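Local coordinates for flagellar brake protein YcgR (Klebsiella pneumoniae, PDB 5KEC) that binds the second messenger cyclic di-GMP and, as the transcriptional activator MrkH, probably switches on type 3 fimbriae genes in biofilm formation, at residues R126-H129 with E133-L136; L43-V46 with F51-Q54. All blocks are in the same frame, centred on the assembly; numbering follows the deposited sequence.

Contact 1 of 2, residues R126-H129 with E133-L136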
loop_
_atom_site.group_PDB
_atom_site.type_symbol
_atom_site.label_atom_id
_atom_site.label_comp_id
_atom_site.label_asym_id
_atom_site.label_seq_id
_atom_site.Cartn_x
_atom_site.Cartn_y
_atom_site.Cartn_z
ATOM N N ARG B 126 -9.133 5.011 18.714
ATOM C CA ARG B 126 -9.992 4.426 19.730
ATOM C C ARG B 126 -11.162 3.737 19.057
ATOM O O ARG B 126 -11.434 3.972 17.883
ATOM C CB ARG B 126 -10.507 5.498 20.696
ATOM C CG ARG B 126 -11.738 6.230 20.188
ATOM C CD ARG B 126 -12.126 7.371 21.113
ATOM N NE ARG B 126 -12.809 8.441 20.388
ATOM C CZ ARG B 126 -14.125 8.613 20.371
ATOM N NH1 ARG B 126 -14.911 7.788 21.049
ATOM N NH2 ARG B 126 -14.657 9.614 19.679
ATOM N N GLY B 127 -11.856 2.893 19.811
ATOM C CA GLY B 127 -12.956 2.116 19.274
ATOM C C GLY B 127 -13.302 0.969 20.202
ATOM O O GLY B 127 -12.788 0.883 21.318
ATOM N N ARG B 128 -14.194 0.099 19.748
ATOM C CA ARG B 128 -14.555 -1.078 20.523
ATOM C C ARG B 128 -14.374 -2.311 19.664
ATOM O O ARG B 128 -14.679 -2.293 18.470
ATOM C CB ARG B 128 -16.003 -0.981 21.010
ATOM C CG ARG B 128 -16.231 0.163 21.985
ATOM C CD ARG B 128 -17.657 0.193 22.512
ATOM N NE ARG B 128 -17.809 1.185 23.573
ATOM C CZ ARG B 128 -18.254 2.423 23.380
ATOM N NH1 ARG B 128 -18.601 2.825 22.161
ATOM N NH2 ARG B 128 -18.360 3.257 24.409
ATOM N N HIS B 129 -13.859 -3.378 20.266
ATOM C CA HIS B 129 -13.762 -4.647 19.563
ATOM C C HIS B 129 -15.164 -5.226 19.380
ATOM O O HIS B 129 -16.154 -4.641 19.830
ATOM C CB HIS B 129 -12.851 -5.615 20.322
ATOM C CG HIS B 129 -11.394 -5.252 20.255
ATOM N ND1 HIS B 129 -10.718 -5.117 19.065
ATOM C CD2 HIS B 129 -10.493 -4.997 21.232
ATOM C CE1 HIS B 129 -9.458 -4.791 19.309
ATOM N NE2 HIS B 129 -9.296 -4.713 20.616
ATOM N N GLU B 133 -15.555 -4.509 23.961
ATOM C CA GLU B 133 -14.423 -4.052 24.762
ATOM C C GLU B 133 -13.748 -2.842 24.121
ATOM O O GLU B 133 -13.501 -2.830 22.919
ATOM C CB GLU B 133 -13.411 -5.179 24.953
ATOM C CG GLU B 133 -12.180 -4.769 25.734
ATOM C CD GLU B 133 -11.346 -5.960 26.154
ATOM O OE1 GLU B 133 -11.876 -6.830 26.875
ATOM O OE2 GLU B 133 -10.165 -6.031 25.757
ATOM N N ASN B 134 -13.472 -1.823 24.929
ATOM C CA ASN B 134 -12.785 -0.620 24.462
ATOM C C ASN B 134 -11.318 -0.900 24.139
ATOM O O ASN B 134 -10.642 -1.624 24.870
ATOM C CB ASN B 134 -12.862 0.484 25.525
ATOM C CG ASN B 134 -14.257 1.073 25.665
ATOM O OD1 ASN B 134 -14.951 1.293 24.674
ATOM N ND2 ASN B 134 -14.671 1.337 26.903
ATOM N N TYR B 135 -10.832 -0.342 23.036
ATOM C CA TYR B 135 -9.396 -0.338 22.779
ATOM C C TYR B 135 -8.893 1.064 22.498
ATOM O O TYR B 135 -9.642 1.938 22.063
ATOM C CB TYR B 135 -9.010 -1.268 21.628
ATOM C CG TYR B 135 -9.592 -0.889 20.287
ATOM C CD1 TYR B 135 -9.135 0.229 19.588
ATOM C CD2 TYR B 135 -10.588 -1.660 19.711
ATOM C CE1 TYR B 135 -9.672 0.567 18.361
ATOM C CE2 TYR B 135 -11.124 -1.335 18.485
ATOM C CZ TYR B 135 -10.667 -0.226 17.812
ATOM O OH TYR B 135 -11.218 0.089 16.591
ATOM N N LEU B 136 -7.607 1.256 22.739
ATOM C CA LEU B 136 -6.955 2.524 22.471
ATOM C C LEU B 136 -5.571 2.224 21.930
ATOM O O LEU B 136 -4.876 1.357 22.459
ATOM C CB LEU B 136 -6.849 3.349 23.755
ATOM C CG LEU B 136 -6.083 4.662 23.609
ATOM C CD1 LEU B 136 -6.729 5.528 22.550
ATOM C CD2 LEU B 136 -6.019 5.389 24.945
HETATM O O HOH W 1 -13.457 -1.394 15.994
#
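Gly127 and Tyr135 face each other as the hydrogen-bonded pair of an antiparallel hairpin, with Arg126–Leu136 and Arg128–Asn134 as the non-hydrogen-bonded pairs on either side. The two backbone bonds of the central pair are unequal. Tyr135 N reaches Gly127 O at 2.9 Å and is nearly straight (173°), whereas Gly127 N to Tyr135 O is longer, at 3.3 Å, and bent. Toward the turn, His129 N donates to Glu133 O at 2.7 Å, and Arg128 CA makes a CA-H...O contact with the same oxygen.

The aromatic contacts lie on the face that carries Tyr135. With CG set between its own backbone N and carbonyl carbon (chi1 63°), the phenol swings back across the partner strand, and Gly127 CA makes a CH-pi contact over the ring, 3.9 Å from its centroid. Having no side chain, Gly127 lets the ring lie directly against the backbone. The imidazole of His129 meets the phenol obliquely: Tyr135 CD2 sits over the centre of one imidazole face, 3.4 Å from His129 CE1, and the two ring planes are 46° apart. Beyond the ring, a water in the phenol plane joins Tyr135 OH to Arg128 O, to which it donates.

The face carrying Arg126, Arg128, Asn134 and Leu136 is exposed and mixed in character. Here Arg128 and Asn134 run side by side, with Arg128 CG 3.2 Å from Asn134 OD1, while Arg126 CB meets Leu136 CD1 more loosely.

Strands 124-128 and 134-142 form this hairpin within the C-terminal sheet. Strand 164-171 flanks it on the 124-128 side: Val169 bonds to the backbone of Arg126, and Leu165 packs on both His129 and Tyr135. Phe158, which precedes that strand in the chain, stacks on the His129 ring.

Contact 2 of 2, residues L43-V46 with F51-Q54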
loop_
_atom_site.group_PDB
_atom_site.type_symbol
_atom_site.label_atom_id
_atom_site.label_comp_id
_atom_site.label_asym_id
_atom_site.label_seq_id
_atom_site.Cartn_x
_atom_site.Cartn_y
_atom_site.Cartn_z
ATOM N N LEU B 43 7.629 -8.917 -16.685
ATOM C CA LEU B 43 6.367 -9.235 -17.338
ATOM C C LEU B 43 6.539 -10.533 -18.112
ATOM O O LEU B 43 7.536 -10.707 -18.809
ATOM C CB LEU B 43 6.002 -8.126 -18.321
ATOM C CG LEU B 43 5.651 -6.767 -17.724
ATOM C CD1 LEU B 43 5.809 -5.690 -18.797
ATOM C CD2 LEU B 43 4.240 -6.788 -17.161
ATOM N N THR B 44 5.574 -11.440 -18.019
ATOM C CA THR B 44 5.701 -12.701 -18.746
ATOM C C THR B 44 4.781 -12.777 -19.967
ATOM O O THR B 44 4.926 -13.662 -20.816
ATOM C CB THR B 44 5.486 -13.921 -17.818
ATOM O OG1 THR B 44 4.222 -13.817 -17.163
ATOM C CG2 THR B 44 6.553 -13.970 -16.755
ATOM N N ARG B 45 3.839 -11.845 -20.059
ATOM C CA ARG B 45 2.897 -11.850 -21.170
ATOM C C ARG B 45 2.055 -10.587 -21.179
ATOM O O ARG B 45 1.632 -10.105 -20.132
ATOM C CB ARG B 45 1.990 -13.078 -21.101
ATOM C CG ARG B 45 1.076 -13.237 -22.298
ATOM C CD ARG B 45 0.012 -14.298 -22.052
ATOM N NE ARG B 45 -0.969 -14.326 -23.132
ATOM C CZ ARG B 45 -0.856 -15.075 -24.225
ATOM N NH1 ARG B 45 0.194 -15.872 -24.379
ATOM N NH2 ARG B 45 -1.796 -15.031 -25.160
ATOM N N VAL B 46 1.822 -10.052 -22.369
ATOM C CA VAL B 46 0.991 -8.869 -22.528
ATOM C C VAL B 46 -0.003 -9.107 -23.651
ATOM O O VAL B 46 0.369 -9.530 -24.746
ATOM C CB VAL B 46 1.827 -7.615 -22.861
ATOM C CG1 VAL B 46 0.915 -6.415 -23.075
ATOM C CG2 VAL B 46 2.841 -7.330 -21.758
ATOM N N PHE B 51 -2.007 -8.362 -18.337
ATOM C CA PHE B 51 -0.579 -8.651 -18.337
ATOM C C PHE B 51 -0.304 -9.719 -17.299
ATOM O O PHE B 51 -1.015 -9.816 -16.304
ATOM C CB PHE B 51 0.254 -7.399 -18.052
ATOM C CG PHE B 51 0.149 -6.902 -16.637
ATOM C CD1 PHE B 51 1.023 -7.360 -15.661
ATOM C CD2 PHE B 51 -0.816 -5.966 -16.286
ATOM C CE1 PHE B 51 0.935 -6.897 -14.354
ATOM C CE2 PHE B 51 -0.916 -5.495 -14.982
ATOM C CZ PHE B 51 -0.041 -5.967 -14.012
ATOM N N HIS B 52 0.728 -10.522 -17.532
ATOM C CA HIS B 52 1.037 -11.623 -16.629
ATOM C C HIS B 52 2.358 -11.430 -15.923
ATOM O O HIS B 52 3.278 -10.827 -16.462
ATOM C CB HIS B 52 1.102 -12.941 -17.393
ATOM C CG HIS B 52 -0.202 -13.355 -17.985
ATOM N ND1 HIS B 52 -0.419 -14.619 -18.491
ATOM C CD2 HIS B 52 -1.360 -12.677 -18.150
ATOM C CE1 HIS B 52 -1.657 -14.697 -18.947
ATOM N NE2 HIS B 52 -2.250 -13.532 -18.753
ATOM N N ILE B 53 2.438 -11.961 -14.710
ATOM C CA ILE B 53 3.710 -12.146 -14.037
ATOM C C ILE B 53 3.683 -13.527 -13.398
ATOM O O ILE B 53 2.614 -14.115 -13.230
ATOM C CB ILE B 53 3.960 -11.061 -12.978
ATOM C CG1 ILE B 53 2.840 -11.052 -11.942
ATOM C CG2 ILE B 53 4.109 -9.683 -13.636
ATOM C CD1 ILE B 53 3.163 -11.845 -10.698
ATOM N N GLN B 54 4.857 -14.047 -13.058
ATOM C CA GLN B 54 4.960 -15.366 -12.453
ATOM C C GLN B 54 5.802 -15.293 -11.200
ATOM O O GLN B 54 6.844 -14.630 -11.173
ATOM C CB GLN B 54 5.565 -16.370 -13.444
ATOM C CG GLN B 54 4.699 -16.618 -14.685
ATOM C CD GLN B 54 5.455 -17.343 -15.786
ATOM O OE1 GLN B 54 6.441 -18.027 -15.525
ATOM N NE2 GLN B 54 5.008 -17.180 -17.027
HETATM O O HOH W 2 2.679 -15.717 -18.209
#
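Arg45 holds CG anti to its backbone N (chi1 -174°) and His52 holds CG beside its own N (chi1 -65°), which sends the two side chains the same way, alongside each other. Arg45 CD then rests over one face of the imidazole, off toward its rim, in a CH-pi contact 3.8 Å from the centroid, with guanidinium and ring planes 38° apart. With OG1 set between the backbone N and the carbonyl carbon, the Thr44 hydroxyl comes 3.2 Å from His52 CB.

Two backbone bonds join the segments. Thr44 N to His52 O is 2.8 Å and nearly straight; His52 N reaches Arg45 O at the same 2.8 Å. On the opposite face, Leu43 CD2 touches Phe51 CD1 at 3.6 Å, inside a core shared with Phe20 of helix 13-25, Phe67 and Phe98.

The hairpin therefore separates two environments: apolar packing beneath the helix, and a polar outer side where one water links Thr44 OG1, His52 ND1 and Gln54 NE2, accepting from the amide. The guanidinium charge, with Arg45 NE 4.6 Å from His52 NE2, would probably disfavour protonation of the imidazole.

How the contacts relate
Both contacts are antiparallel beta hairpins, one in each half of the protein. Contact 2 belongs to the N-terminal MrkH/YcgR-like domain and comes earlier in the chain than contact 1, which lies in the C-terminal sheet. They lie on opposite sides of the chain's centre, with centres 44 Å apart and nearest atoms about 33 Å apart, so neither touches the other. Each lies near a residue that binds cyclic di-GMP in ligand-bound structures of the protein, though not at contact distance: the side chain of Tyr135 is about 9 Å from that of Cys207, and that of Leu43 about 10 Å from that of His70. No ligand is bound in this apo model.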